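Local coordinates for bacteriophage virulence determinant (Salmonella enterica subsp. enterica serovar Typhimurium str. 14028S, PDB 6GGO), which is a zinc-binding virulence effector of the PipA family, probably a zinc metalloprotease that cleaves host proteins of NF-kappaB signalling, at residues F115-T120 and I165-H170. Sequence-based numbering, arbitrary orientation.
Sequences FGTTVT and IHQVVH. Unlike the reference sequence in segment 165-170: Gln167 (reference Glu). With ZN (zinc ion), chain E.
Beside its own backbone N (chi1 -56°), the hydroxyl of Thr117 faces Gln167, whose chain bends at CG (chi2 -54°) to bring its amide over edge strand 116-117. Gln167 occupies the second position of a zincin-type HExxH helix motif, here HQxxH, because glutamine replaces the glutamate of the reference sequence. Both Gln167 oxygens lie within reach of the one hydroxyl of Thr117: OG1 is 2.9 Å from Gln167 OE1 and 3.2 Å from the backbone O of Gln167. Threonine suits this place because its one CB carries both that hydroxyl and a methyl, CG2, which packs with CB on His170 CB, CB at 3.8 Å. The Gln167 amide lies against the Gly116 backbone, OE1 standing 3.3 Å from Gly116 C. On the amide's other branch, NE2 of Gln167 meets Phe115 CB at 3.6 Å, while the ring reaches Gln167 CG through CD1; the two side chains cross at about a right angle, ring and amide planes 26° apart. Val119 adds a methyl against the helix, CG1 being 3.5 Å from His170 O. The ND1 of His170 donates to the carbonyl of Leu175, which steadies the imidazole and leaves its other nitrogen for the metal. Asp177 joins both histidines on the zinc ion, with His170 NE2 bound at 2.2 Å.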
loop_
_atom_site.group_PDB
_atom_site.type_symbol
_atom_site.label_atom_id
_atom_site.label_comp_id
_atom_site.label_asym_id
_atom_site.label_seq_id
_atom_site.Cartn_x
_atom_site.Cartn_y
_atom_site.Cartn_z
ATOM N N PHE B 115 -13.541 -12.125 -16.578
ATOM C CA PHE B 115 -13.937 -11.877 -15.200
ATOM C C PHE B 115 -14.024 -13.170 -14.400
ATOM O O PHE B 115 -14.697 -14.122 -14.801
ATOM C CB PHE B 115 -15.283 -11.155 -15.180
ATOM C CG PHE B 115 -15.200 -9.717 -15.595
ATOM C CD1 PHE B 115 -14.624 -8.775 -14.762
ATOM C CD2 PHE B 115 -15.693 -9.308 -16.823
ATOM C CE1 PHE B 115 -14.545 -7.452 -15.142
ATOM C CE2 PHE B 115 -15.616 -7.986 -17.209
ATOM C CZ PHE B 115 -15.040 -7.057 -16.367
ATOM N N GLY B 116 -13.339 -13.192 -13.265
ATOM C CA GLY B 116 -13.373 -14.343 -12.385
ATOM C C GLY B 116 -12.440 -14.120 -11.214
ATOM O O GLY B 116 -11.506 -13.316 -11.281
ATOM N N THR B 117 -12.706 -14.862 -10.141
ATOM C CA THR B 117 -11.932 -14.745 -8.911
ATOM C C THR B 117 -11.802 -16.113 -8.261
ATOM O O THR B 117 -12.797 -16.826 -8.102
ATOM C CB THR B 117 -12.586 -13.763 -7.931
ATOM O OG1 THR B 117 -12.754 -12.489 -8.564
ATOM C CG2 THR B 117 -11.724 -13.593 -6.682
ATOM N N THR B 118 -10.578 -16.467 -7.880
ATOM C CA THR B 118 -10.284 -17.779 -7.307
ATOM C C THR B 118 -10.673 -17.784 -5.833
ATOM O O THR B 118 -9.928 -17.296 -4.980
ATOM C CB THR B 118 -8.809 -18.120 -7.487
ATOM O OG1 THR B 118 -8.007 -17.199 -6.737
ATOM C CG2 THR B 118 -8.417 -18.045 -8.956
ATOM N N VAL B 119 -11.849 -18.333 -5.528
ATOM C CA VAL B 119 -12.312 -18.438 -4.150
ATOM C C VAL B 119 -12.561 -19.876 -3.710
ATOM O O VAL B 119 -12.637 -20.130 -2.496
ATOM C CB VAL B 119 -13.580 -17.586 -3.925
ATOM C CG1 VAL B 119 -13.379 -16.174 -4.457
ATOM C CG2 VAL B 119 -14.793 -18.222 -4.595
ATOM N N THR B 120 -12.689 -20.826 -4.629
ATOM C CA THR B 120 -12.946 -22.217 -4.290
ATOM C C THR B 120 -11.642 -23.006 -4.312
ATOM O O THR B 120 -10.709 -22.675 -5.048
ATOM C CB THR B 120 -13.946 -22.856 -5.261
ATOM O OG1 THR B 120 -13.312 -23.079 -6.526
ATOM C CG2 THR B 120 -15.167 -21.963 -5.452
ATOM N N ILE B 165 -16.770 -4.426 -9.106
ATOM C CA ILE B 165 -17.255 -4.583 -7.737
ATOM C C ILE B 165 -17.622 -6.035 -7.471
ATOM O O ILE B 165 -17.278 -6.599 -6.426
ATOM C CB ILE B 165 -18.450 -3.648 -7.478
ATOM C CG1 ILE B 165 -18.011 -2.181 -7.519
ATOM C CG2 ILE B 165 -19.124 -3.981 -6.149
ATOM C CD1 ILE B 165 -17.100 -1.748 -6.360
ATOM N N HIS B 166 -18.329 -6.662 -8.414
ATOM C CA HIS B 166 -18.737 -8.049 -8.235
ATOM C C HIS B 166 -17.534 -8.932 -7.939
ATOM O O HIS B 166 -17.501 -9.643 -6.929
ATOM C CB HIS B 166 -19.475 -8.537 -9.481
ATOM C CG HIS B 166 -20.022 -9.923 -9.352
ATOM N ND1 HIS B 166 -21.247 -10.189 -8.780
ATOM C CD2 HIS B 166 -19.504 -11.123 -9.705
ATOM C CE1 HIS B 166 -21.464 -11.492 -8.792
ATOM N NE2 HIS B 166 -20.421 -12.081 -9.349
ATOM N N GLN B 167 -16.524 -8.883 -8.808
ATOM C CA GLN B 167 -15.336 -9.707 -8.606
ATOM C C GLN B 167 -14.599 -9.336 -7.325
ATOM O O GLN B 167 -14.020 -10.210 -6.671
ATOM C CB GLN B 167 -14.400 -9.578 -9.809
ATOM C CG GLN B 167 -15.017 -10.027 -11.128
ATOM C CD GLN B 167 -15.583 -11.433 -11.064
ATOM O OE1 GLN B 167 -15.084 -12.285 -10.327
ATOM N NE2 GLN B 167 -16.636 -11.680 -11.834
ATOM N N VAL B 168 -14.603 -8.056 -6.947
ATOM C CA VAL B 168 -13.917 -7.657 -5.722
ATOM C C VAL B 168 -14.615 -8.249 -4.502
ATOM O O VAL B 168 -13.959 -8.701 -3.556
ATOM C CB VAL B 168 -13.810 -6.121 -5.638
ATOM C CG1 VAL B 168 -13.405 -5.678 -4.237
ATOM C CG2 VAL B 168 -12.814 -5.603 -6.665
ATOM N N VAL B 169 -15.951 -8.252 -4.497
ATOM C CA VAL B 169 -16.690 -8.824 -3.375
ATOM C C VAL B 169 -16.387 -10.307 -3.228
ATOM O O VAL B 169 -16.374 -10.838 -2.110
ATOM C CB VAL B 169 -18.202 -8.576 -3.543
ATOM C CG1 VAL B 169 -18.989 -9.294 -2.453
ATOM C CG2 VAL B 169 -18.504 -7.086 -3.508
ATOM N N HIS B 170 -16.158 -11.006 -4.341
ATOM C CA HIS B 170 -15.665 -12.376 -4.253
ATOM C C HIS B 170 -14.363 -12.430 -3.464
ATOM O O HIS B 170 -14.168 -13.315 -2.623
ATOM C CB HIS B 170 -15.456 -12.957 -5.651
ATOM C CG HIS B 170 -16.690 -13.553 -6.254
ATOM N ND1 HIS B 170 -17.351 -14.626 -5.696
ATOM C CD2 HIS B 170 -17.370 -13.239 -7.383
ATOM C CE1 HIS B 170 -18.390 -14.941 -6.449
ATOM N NE2 HIS B 170 -18.425 -14.114 -7.478
HETATM ZN ZN ZN E . -19.469 -14.124 -9.381
#